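Beta-1,4-exocellulase (Thermobifida fusca, PDB 4B4H) probably hydrolyses beta-1,4-glycosidic bonds of cellulose as an exo-acting cellobiohydrolase, this chain being the family 6 catalytic domain of a longer protein. Local coordinates at residues V79-L84 and I132-S137; L127-I132 and P178-Y183; G283-T288 and V346-W351. All coordinates share one frame; numbering follows the deposited sequence.

All three contacts are buried parallel strand pairs of the family 6 barrel. Contacts 1 and 3 are core, their centres about 9 and 10 Å from the centre of the chain; contact 2 lies about 16 Å out and has the partly exposed Arg128 at its outer end. Contacts 1 and 2 share strand 127-133, held by 79-84 on one edge and by 178-183 on the other. Contact 3 meets contact 2 where Tyr183 OH lies 2.7 Å from Asp347 OD2, a probable hydrogen bond. In contact 1 a carboxylate bonds the partner segment's backbone, which those of contact 3 do not; contact 2 is regular ladder with aromatic packing, and contact 3 contains a beta bulge.

Contact 1: residues V79-L84 and I132-S137; sequences VVIYNL and IIEIDS
Val80 and Ile132 pair in parallel register, their CA atoms 4.6 Å apart, and backbone bonds from Ile132 N to Val79 O, Ile81 N to Ile132 O and Glu134 N to Ile81 O tie the two strand ends together. Beyond the strands the Glu134 carboxylate takes over: its chain bends at chi2 (-68°) and brings the carboxylate to the turn at 82-84. Asn83 N gives OE2 of Glu134 a bond of 2.8 Å on its syn lone pair, almost straight at 177°. Leu84 N reaches Glu134 OE1 weakly at 3.3 Å, while Leu84 CG rests on Glu134 CD at 3.4 Å. Strand 75-81, helix 103-121 and strand 127-133 form a beta-alpha-beta unit of the family 6 barrel, and Tyr106 from that helix also bonds Glu134 OE2. An alanine in place of Glu134 would probably leave Asn83 N and Tyr106 OH without their shared acceptor and free the 82-84 turn to shift. Ile135 CG1 sits over one face of the Tyr82 ring, 3.7 Å from its centroid, a CH-pi contact; Tyr82 OH bonds Asp88, a predicted active-site residue, and Asp136, next in sequence to Ile135, is the predicted proton donor.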
loop_
_atom_site.group_PDB
_atom_site.type_symbol
_atom_site.label_atom_id
_atom_site.label_comp_id
_atom_site.label_asym_id
_atom_site.label_seq_id
_atom_site.Cartn_x
_atom_site.Cartn_y
_atom_site.Cartn_z
ATOM N N VAL A 79 -3.794 -6.230 9.416
ATOM C CA VAL A 79 -3.769 -7.472 8.649
ATOM C C VAL A 79 -4.032 -7.119 7.184
ATOM O O VAL A 79 -5.034 -6.484 6.880
ATOM C CB VAL A 79 -4.863 -8.457 9.153
ATOM C CG1 VAL A 79 -5.000 -9.640 8.204
ATOM C CG2 VAL A 79 -4.576 -8.980 10.560
ATOM N N VAL A 80 -3.158 -7.552 6.272
ATOM C CA VAL A 80 -3.356 -7.247 4.844
ATOM C C VAL A 80 -4.050 -8.422 4.180
ATOM O O VAL A 80 -3.564 -9.538 4.272
ATOM C CB VAL A 80 -2.028 -6.961 4.110
ATOM C CG1 VAL A 80 -2.326 -6.332 2.767
ATOM C CG2 VAL A 80 -1.157 -6.000 4.918
ATOM N N ILE A 81 -5.201 -8.137 3.560
ATOM C CA ILE A 81 -5.997 -9.101 2.789
ATOM C C ILE A 81 -5.595 -8.933 1.329
ATOM O O ILE A 81 -5.790 -7.856 0.740
ATOM C CB ILE A 81 -7.498 -8.780 2.964
ATOM C CG1 ILE A 81 -7.871 -8.718 4.462
ATOM C CG2 ILE A 81 -8.384 -9.780 2.220
ATOM C CD1 ILE A 81 -7.416 -9.908 5.300
ATOM N N TYR A 82 -5.052 -9.981 0.699
ATOM C CA TYR A 82 -4.370 -9.796 -0.574
ATOM C C TYR A 82 -4.242 -11.084 -1.370
ATOM O O TYR A 82 -3.150 -11.638 -1.493
ATOM C CB TYR A 82 -2.992 -9.176 -0.314
ATOM C CG TYR A 82 -2.134 -8.891 -1.526
ATOM C CD1 TYR A 82 -2.696 -8.401 -2.704
ATOM C CD2 TYR A 82 -0.742 -9.035 -1.466
ATOM C CE1 TYR A 82 -1.898 -8.109 -3.805
ATOM C CE2 TYR A 82 0.061 -8.758 -2.561
ATOM C CZ TYR A 82 -0.517 -8.282 -3.726
ATOM O OH TYR A 82 0.307 -7.995 -4.805
ATOM N N ASN A 83 -5.365 -11.565 -1.890
ATOM C CA ASN A 83 -5.369 -12.836 -2.641
ATOM C C ASN A 83 -6.457 -12.929 -3.709
ATOM O O ASN A 83 -6.880 -14.046 -4.029
ATOM C CB ASN A 83 -5.442 -14.045 -1.682
ATOM C CG ASN A 83 -4.951 -15.343 -2.316
ATOM O OD1 ASN A 83 -4.130 -15.315 -3.225
ATOM N ND2 ASN A 83 -5.429 -16.480 -1.812
ATOM N N LEU A 84 -6.850 -11.795 -4.304
ATOM C CA LEU A 84 -7.930 -11.790 -5.293
ATOM C C LEU A 84 -7.648 -12.745 -6.451
ATOM O O LEU A 84 -6.491 -12.957 -6.797
ATOM C CB LEU A 84 -8.139 -10.389 -5.874
ATOM C CG LEU A 84 -9.041 -9.462 -5.056
ATOM C CD1 LEU A 84 -9.018 -8.081 -5.685
ATOM C CD2 LEU A 84 -10.482 -9.930 -4.870
ATOM N N ILE A 132 -6.470 -4.297 5.767
ATOM C CA ILE A 132 -6.174 -3.598 4.516
ATOM C C ILE A 132 -6.695 -4.432 3.344
ATOM O O ILE A 132 -6.227 -5.531 3.117
ATOM C CB ILE A 132 -4.667 -3.246 4.389
ATOM C CG1 ILE A 132 -4.269 -2.194 5.445
ATOM C CG2 ILE A 132 -4.336 -2.692 3.014
ATOM C CD1 ILE A 132 -3.527 -2.767 6.609
ATOM N N ILE A 133 -7.656 -3.889 2.597
ATOM C CA ILE A 133 -8.389 -4.712 1.624
ATOM C C ILE A 133 -7.820 -4.601 0.201
ATOM O O ILE A 133 -8.084 -3.616 -0.507
ATOM C CB ILE A 133 -9.908 -4.397 1.579
ATOM C CG1 ILE A 133 -10.574 -4.468 2.964
ATOM C CG2 ILE A 133 -10.638 -5.338 0.614
ATOM C CD1 ILE A 133 -10.263 -5.689 3.802
ATOM N N GLU A 134 -7.087 -5.646 -0.199
ATOM C CA GLU A 134 -6.677 -5.937 -1.596
ATOM C C GLU A 134 -5.893 -4.858 -2.351
ATOM O O GLU A 134 -6.461 -4.048 -3.100
ATOM C CB GLU A 134 -7.873 -6.485 -2.419
ATOM C CG GLU A 134 -8.454 -7.812 -1.910
ATOM C CD GLU A 134 -7.507 -9.001 -2.084
ATOM O OE1 GLU A 134 -6.484 -8.871 -2.785
ATOM O OE2 GLU A 134 -7.742 -10.074 -1.488
ATOM N N ILE A 135 -4.581 -4.836 -2.139
ATOM C CA ILE A 135 -3.771 -3.833 -2.807
ATOM C C ILE A 135 -3.653 -4.163 -4.292
ATOM O O ILE A 135 -3.884 -5.306 -4.716
ATOM C CB ILE A 135 -2.379 -3.649 -2.145
ATOM C CG1 ILE A 135 -1.572 -4.952 -2.199
ATOM C CG2 ILE A 135 -2.522 -3.088 -0.726
ATOM C CD1 ILE A 135 -0.125 -4.792 -1.791
ATOM N N ASP A 136 -3.311 -3.162 -5.092
ATOM C CA ASP A 136 -3.076 -3.375 -6.529
ATOM C C ASP A 136 -4.283 -4.064 -7.195
ATOM O O ASP A 136 -4.095 -4.980 -8.019
ATOM C CB ASP A 136 -1.797 -4.197 -6.763
ATOM C CG ASP A 136 -1.402 -4.250 -8.222
ATOM O OD1 ASP A 136 -1.735 -3.313 -8.971
ATOM O OD2 ASP A 136 -0.774 -5.238 -8.643
ATOM N N SER A 137 -5.497 -3.637 -6.855
ATOM C CA SER A 137 -6.720 -4.257 -7.383
ATOM C C SER A 137 -7.566 -3.278 -8.189
ATOM O O SER A 137 -7.257 -2.989 -9.342
ATOM C CB SER A 137 -7.545 -4.930 -6.267
ATOM O OG SER A 137 -7.954 -4.011 -5.264
#

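Contact 2: residues L127-I132 and P178-Y183; sequences LRIVAI and PNVYNY
Val130 packs tightly on Tyr183: with CG1 of Val130 anti to the backbone N (chi1 170°), the two side chains meet at a slant, CG1 lying 3.5 Å from Tyr183 CD1. The backbone ladder beside it is regular. Tyr183 N bonds Ala131 O at 2.8 Å with an angle of 174° at the hydrogen, and Tyr181 N bonds Ile129 O at 2.7 Å. Ala131 N bonds Tyr181 O as well, but comes in from above the carbonyl plane. Strands 127-133 and 180-185 are parallel neighbours in the family 6 alpha/beta barrel. Val130, Ile132, Tyr181 and Tyr183 lie on the face turned to the interior, where the Tyr183 hydroxyl has Asp347 as its partner. The outer face packs small aliphatic groups beneath helices 103-121 and 162-175, Ile129 CB 4.1 Å from Val180 CG2 and Ala131 CB 4.2 Å from Val180 CG1. Asn182 OD1 is buried beside Ala131 CB at 3.8 Å without a hydrogen-bonding partner in the model, although Asn182 ND2 bonds Tyr218 O. Toward the strand start Ile129 N still makes a nearly straight bond to Asn179 O. Beyond it only a weak bond joins the two segments, from Asn179 ND2 to Leu127 O, bent to 130° at the hydrogen. Partly exposed Arg128 marks the solvent side, its CG 3.9 Å from CE1 of Tyr181 and its guanidinium continuing to the backbone oxygens of Pro6 and Glu8.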
loop_
_atom_site.group_PDB
_atom_site.type_symbol
_atom_site.label_atom_id
_atom_site.label_comp_id
_atom_site.label_asym_id
_atom_site.label_seq_id
_atom_site.Cartn_x
_atom_site.Cartn_y
_atom_site.Cartn_z
ATOM N N LEU A 127 -9.240 -5.303 21.429
ATOM C CA LEU A 127 -8.439 -5.587 20.241
ATOM C C LEU A 127 -9.092 -4.966 19.014
ATOM O O LEU A 127 -10.275 -5.180 18.760
ATOM C CB LEU A 127 -8.253 -7.092 20.023
ATOM C CG LEU A 127 -7.390 -7.505 18.827
ATOM C CD1 LEU A 127 -5.954 -7.042 18.991
ATOM C CD2 LEU A 127 -7.482 -9.003 18.616
ATOM N N ARG A 128 -8.308 -4.211 18.252
ATOM C CA ARG A 128 -8.803 -3.582 17.032
ATOM C C ARG A 128 -8.033 -4.204 15.880
ATOM O O ARG A 128 -6.797 -4.193 15.880
ATOM C CB ARG A 128 -8.596 -2.066 17.115
ATOM C CG ARG A 128 -9.539 -1.376 18.092
ATOM C CD ARG A 128 -8.794 -0.324 18.875
ATOM N NE ARG A 128 -9.598 0.226 19.963
ATOM C CZ ARG A 128 -9.429 1.452 20.451
ATOM N NH1 ARG A 128 -8.502 2.253 19.927
ATOM N NH2 ARG A 128 -10.183 1.883 21.453
ATOM N N ILE A 129 -8.759 -4.817 14.941
ATOM C CA ILE A 129 -8.131 -5.408 13.772
ATOM C C ILE A 129 -8.424 -4.468 12.620
ATOM O O ILE A 129 -9.565 -4.329 12.221
ATOM C CB ILE A 129 -8.703 -6.807 13.456
ATOM C CG1 ILE A 129 -8.561 -7.740 14.666
ATOM C CG2 ILE A 129 -8.018 -7.437 12.247
ATOM C CD1 ILE A 129 -9.142 -9.124 14.446
ATOM N N VAL A 130 -7.380 -3.807 12.121
ATOM C CA VAL A 130 -7.481 -2.968 10.933
ATOM C C VAL A 130 -7.081 -3.872 9.769
ATOM O O VAL A 130 -5.990 -4.424 9.787
ATOM C CB VAL A 130 -6.523 -1.760 11.024
ATOM C CG1 VAL A 130 -6.442 -1.034 9.694
ATOM C CG2 VAL A 130 -6.972 -0.806 12.116
ATOM N N ALA A 131 -8.011 -4.070 8.821
ATOM C CA ALA A 131 -7.811 -4.946 7.668
ATOM C C ALA A 131 -7.612 -4.096 6.424
ATOM O O ALA A 131 -8.455 -3.238 6.094
ATOM C CB ALA A 131 -9.014 -5.861 7.498
ATOM N N ILE A 132 -6.470 -4.297 5.767
ATOM C CA ILE A 132 -6.174 -3.598 4.516
ATOM C C ILE A 132 -6.695 -4.432 3.344
ATOM O O ILE A 132 -6.227 -5.531 3.117
ATOM C CB ILE A 132 -4.667 -3.246 4.389
ATOM C CG1 ILE A 132 -4.269 -2.194 5.445
ATOM C CG2 ILE A 132 -4.336 -2.692 3.014
ATOM C CD1 ILE A 132 -3.527 -2.767 6.609
ATOM N N PRO A 178 -17.380 -7.290 14.788
ATOM C CA PRO A 178 -17.471 -6.049 15.578
ATOM C C PRO A 178 -16.198 -5.232 15.753
ATOM O O PRO A 178 -16.287 -4.006 15.842
ATOM C CB PRO A 178 -17.976 -6.522 16.946
ATOM C CG PRO A 178 -17.818 -7.993 16.966
ATOM C CD PRO A 178 -17.825 -8.468 15.551
ATOM N N ASN A 179 -15.041 -5.876 15.830
ATOM C CA ASN A 179 -13.801 -5.113 16.066
ATOM C C ASN A 179 -12.857 -5.150 14.861
ATOM O O ASN A 179 -11.646 -5.052 15.000
ATOM C CB ASN A 179 -13.118 -5.581 17.363
ATOM C CG ASN A 179 -12.758 -7.052 17.325
ATOM O OD1 ASN A 179 -13.217 -7.777 16.449
ATOM N ND2 ASN A 179 -11.927 -7.502 18.268
ATOM N N VAL A 180 -13.436 -5.312 13.679
ATOM C CA VAL A 180 -12.661 -5.245 12.436
ATOM C C VAL A 180 -12.962 -3.926 11.715
ATOM O O VAL A 180 -14.121 -3.511 11.596
ATOM C CB VAL A 180 -12.891 -6.502 11.546
ATOM C CG1 VAL A 180 -12.045 -6.436 10.282
ATOM C CG2 VAL A 180 -12.500 -7.738 12.322
ATOM N N TYR A 181 -11.890 -3.261 11.283
ATOM C CA TYR A 181 -11.961 -1.961 10.631
ATOM C C TYR A 181 -11.371 -2.074 9.228
ATOM O O TYR A 181 -10.155 -2.123 9.056
ATOM C CB TYR A 181 -11.209 -0.913 11.485
ATOM C CG TYR A 181 -11.805 -0.739 12.884
ATOM C CD1 TYR A 181 -11.586 -1.694 13.889
ATOM C CD2 TYR A 181 -12.577 0.374 13.195
ATOM C CE1 TYR A 181 -12.145 -1.546 15.158
ATOM C CE2 TYR A 181 -13.126 0.530 14.463
ATOM C CZ TYR A 181 -12.905 -0.432 15.432
ATOM O OH TYR A 181 -13.450 -0.275 16.694
ATOM N N ASN A 182 -12.251 -2.058 8.231
ATOM C CA ASN A 182 -11.835 -2.259 6.835
ATOM C C ASN A 182 -11.365 -0.998 6.155
ATOM O O ASN A 182 -12.100 -0.029 6.087
ATOM C CB ASN A 182 -13.021 -2.780 6.010
ATOM C CG ASN A 182 -13.431 -4.205 6.361
ATOM O OD1 ASN A 182 -12.612 -5.046 6.738
ATOM N ND2 ASN A 182 -14.717 -4.469 6.259
ATOM N N TYR A 183 -10.177 -1.047 5.561
ATOM C CA TYR A 183 -9.711 0.045 4.717
ATOM C C TYR A 183 -9.479 -0.482 3.313
ATOM O O TYR A 183 -8.698 -1.403 3.113
ATOM C CB TYR A 183 -8.427 0.693 5.277
ATOM C CG TYR A 183 -8.647 1.403 6.578
ATOM C CD1 TYR A 183 -8.871 0.686 7.762
ATOM C CD2 TYR A 183 -8.622 2.785 6.634
ATOM C CE1 TYR A 183 -9.106 1.346 8.965
ATOM C CE2 TYR A 183 -8.845 3.457 7.828
ATOM C CZ TYR A 183 -9.060 2.729 9.000
ATOM O OH TYR A 183 -9.287 3.385 10.199
#

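Contact 3: residues G283-T288 and V346-W351; sequences GMLIDT and VDAYVW
Ile286 and Tyr349 run alongside each other in the same direction, with Ile286 CD1 3.6 Å from Tyr349 CE1. Thr288 stands nearly perpendicular to Tyr349, its CG2 3.8 Å from Tyr349 CB. The same threonine lies crosswise to Trp351 too: OG1 of Thr288 is in the plane of the indole, at its edge, 3.5 Å from Trp351 CD1. Thr288 OG1 and Trp351 NE1 share an acceptor, Glu336 O, which is likely to restrict the rotation of both groups. Strands 283-287 and 346-350 run parallel in the family 6 barrel, inclined by 18°, and a beta bulge interrupts their pairing: Met284 stands opposite Val346, but Leu285 opposite Ala348. Asp347 is the extra residue, with helix-like backbone angles, and its N makes a weak bond to Met284 O. Its carboxylate turns over the backbone of Gly283, OD1 of Asp347 being 3.4 Å from Gly283 CA, where no side chain stands in the way. Just past the bulge Ile286 N to Ala348 O is still weak at 3.3 Å; sound bonds return with Val350 N to Ile286 O at 3.0 Å and Thr288 N to Val350 O. On the interior face Leu285 bends its end toward the partner strand and sets CD2 3.8 Å from Ala348 CB. Asp287, with CG anti to the backbone N (chi1 -177°), carries OD1 to 3.1 Å from Val350 O, two acceptors and not a hydrogen bond. Four donors probably offset this, Ser289 OG and Val352 N at OD1, Ala227 N and Lys353 N at OD2, an arrangement consistent with a part in positioning the backbone of Lys353, predicted to bind substrate.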
loop_
_atom_site.group_PDB
_atom_site.type_symbol
_atom_site.label_atom_id
_atom_site.label_comp_id
_atom_site.label_asym_id
_atom_site.label_seq_id
_atom_site.Cartn_x
_atom_site.Cartn_y
_atom_site.Cartn_z
ATOM N N GLY A 283 -11.922 7.829 7.688
ATOM C CA GLY A 283 -10.557 8.330 7.865
ATOM C C GLY A 283 -9.643 7.681 6.842
ATOM O O GLY A 283 -9.923 6.582 6.337
ATOM N N MET A 284 -8.546 8.352 6.532
ATOM C CA MET A 284 -7.597 7.836 5.544
ATOM C C MET A 284 -6.306 7.369 6.220
ATOM O O MET A 284 -5.900 7.918 7.226
ATOM C CB MET A 284 -7.267 8.900 4.480
ATOM C CG MET A 284 -8.469 9.585 3.831
ATOM S SD MET A 284 -9.588 8.481 2.939
ATOM C CE MET A 284 -8.792 8.492 1.334
ATOM N N LEU A 285 -5.645 6.369 5.645
ATOM C CA LEU A 285 -4.301 5.992 6.078
ATOM C C LEU A 285 -3.311 6.259 4.951
ATOM O O LEU A 285 -3.692 6.220 3.781
ATOM C CB LEU A 285 -4.237 4.508 6.464
ATOM C CG LEU A 285 -5.198 3.987 7.532
ATOM C CD1 LEU A 285 -5.060 2.478 7.692
ATOM C CD2 LEU A 285 -4.989 4.731 8.858
ATOM N N ILE A 286 -2.063 6.578 5.313
ATOM C CA ILE A 286 -0.941 6.547 4.356
ATOM C C ILE A 286 0.176 5.667 4.914
ATOM O O ILE A 286 0.596 5.842 6.058
ATOM C CB ILE A 286 -0.322 7.931 4.053
ATOM C CG1 ILE A 286 -1.387 8.991 3.700
ATOM C CG2 ILE A 286 0.738 7.791 2.952
ATOM C CD1 ILE A 286 -0.870 10.424 3.822
ATOM N N ASP A 287 0.671 4.743 4.093
ATOM C CA ASP A 287 1.790 3.896 4.488
ATOM C C ASP A 287 3.082 4.650 4.244
ATOM O O ASP A 287 3.433 4.909 3.085
ATOM C CB ASP A 287 1.790 2.620 3.648
ATOM C CG ASP A 287 2.887 1.628 4.044
ATOM O OD1 ASP A 287 3.699 1.884 4.963
ATOM O OD2 ASP A 287 2.934 0.567 3.379
ATOM N N THR A 288 3.784 4.965 5.337
ATOM C CA THR A 288 5.010 5.762 5.326
ATOM C C THR A 288 6.236 4.913 5.639
ATOM O O THR A 288 7.294 5.443 6.004
ATOM C CB THR A 288 4.899 6.817 6.433
ATOM O OG1 THR A 288 4.544 6.141 7.640
ATOM C CG2 THR A 288 3.853 7.864 6.061
ATOM N N VAL A 346 -6.924 12.055 8.124
ATOM C CA VAL A 346 -6.051 10.893 8.194
ATOM C C VAL A 346 -6.129 10.259 9.600
ATOM O O VAL A 346 -5.840 10.915 10.601
ATOM C CB VAL A 346 -4.593 11.265 7.830
ATOM C CG1 VAL A 346 -3.650 10.082 7.974
ATOM C CG2 VAL A 346 -4.522 11.865 6.436
ATOM N N ASP A 347 -6.587 9.012 9.682
ATOM C CA ASP A 347 -6.613 8.249 10.937
ATOM C C ASP A 347 -5.215 7.961 11.477
ATOM O O ASP A 347 -5.017 7.885 12.690
ATOM C CB ASP A 347 -7.360 6.906 10.775
ATOM C CG ASP A 347 -8.872 7.052 10.713
ATOM O OD1 ASP A 347 -9.416 8.119 11.052
ATOM O OD2 ASP A 347 -9.546 6.070 10.317
ATOM N N ALA A 348 -4.254 7.769 10.573
ATOM C CA ALA A 348 -2.896 7.430 10.936
ATOM C C ALA A 348 -1.974 7.354 9.737
ATOM O O ALA A 348 -2.406 7.103 8.600
ATOM C CB ALA A 348 -2.869 6.099 11.658
ATOM N N TYR A 349 -0.699 7.586 10.019
ATOM C CA TYR A 349 0.353 7.053 9.174
ATOM C C TYR A 349 0.714 5.682 9.720
ATOM O O TYR A 349 0.873 5.514 10.923
ATOM C CB TYR A 349 1.576 7.972 9.146
ATOM C CG TYR A 349 1.332 9.371 8.599
ATOM C CD1 TYR A 349 0.297 9.652 7.701
ATOM C CD2 TYR A 349 2.183 10.422 8.961
ATOM C CE1 TYR A 349 0.101 10.942 7.209
ATOM C CE2 TYR A 349 2.005 11.698 8.467
ATOM C CZ TYR A 349 0.970 11.967 7.608
ATOM O OH TYR A 349 0.822 13.256 7.147
ATOM N N VAL A 350 0.823 4.699 8.823
ATOM C CA VAL A 350 1.053 3.309 9.207
ATOM C C VAL A 350 2.261 2.712 8.471
ATOM O O VAL A 350 2.686 3.265 7.488
ATOM C CB VAL A 350 -0.229 2.466 8.995
ATOM C CG1 VAL A 350 -1.317 2.917 9.962
ATOM C CG2 VAL A 350 -0.767 2.558 7.568
ATOM N N TRP A 351 2.877 1.667 9.024
ATOM C CA TRP A 351 3.866 0.890 8.296
ATOM C C TRP A 351 3.204 -0.405 7.917
ATOM O O TRP A 351 3.244 -1.370 8.689
ATOM C CB TRP A 351 5.104 0.644 9.169
ATOM C CG TRP A 351 6.101 1.785 9.218
ATOM C CD1 TRP A 351 5.909 3.110 8.818
ATOM C CD2 TRP A 351 7.480 1.738 9.718
ATOM N NE1 TRP A 351 7.051 3.860 9.029
ATOM C CE2 TRP A 351 8.019 3.094 9.578
ATOM C CE3 TRP A 351 8.285 0.748 10.283
ATOM C CZ2 TRP A 351 9.335 3.400 9.927
ATOM C CZ3 TRP A 351 9.593 1.074 10.640
ATOM C CH2 TRP A 351 10.094 2.374 10.483
#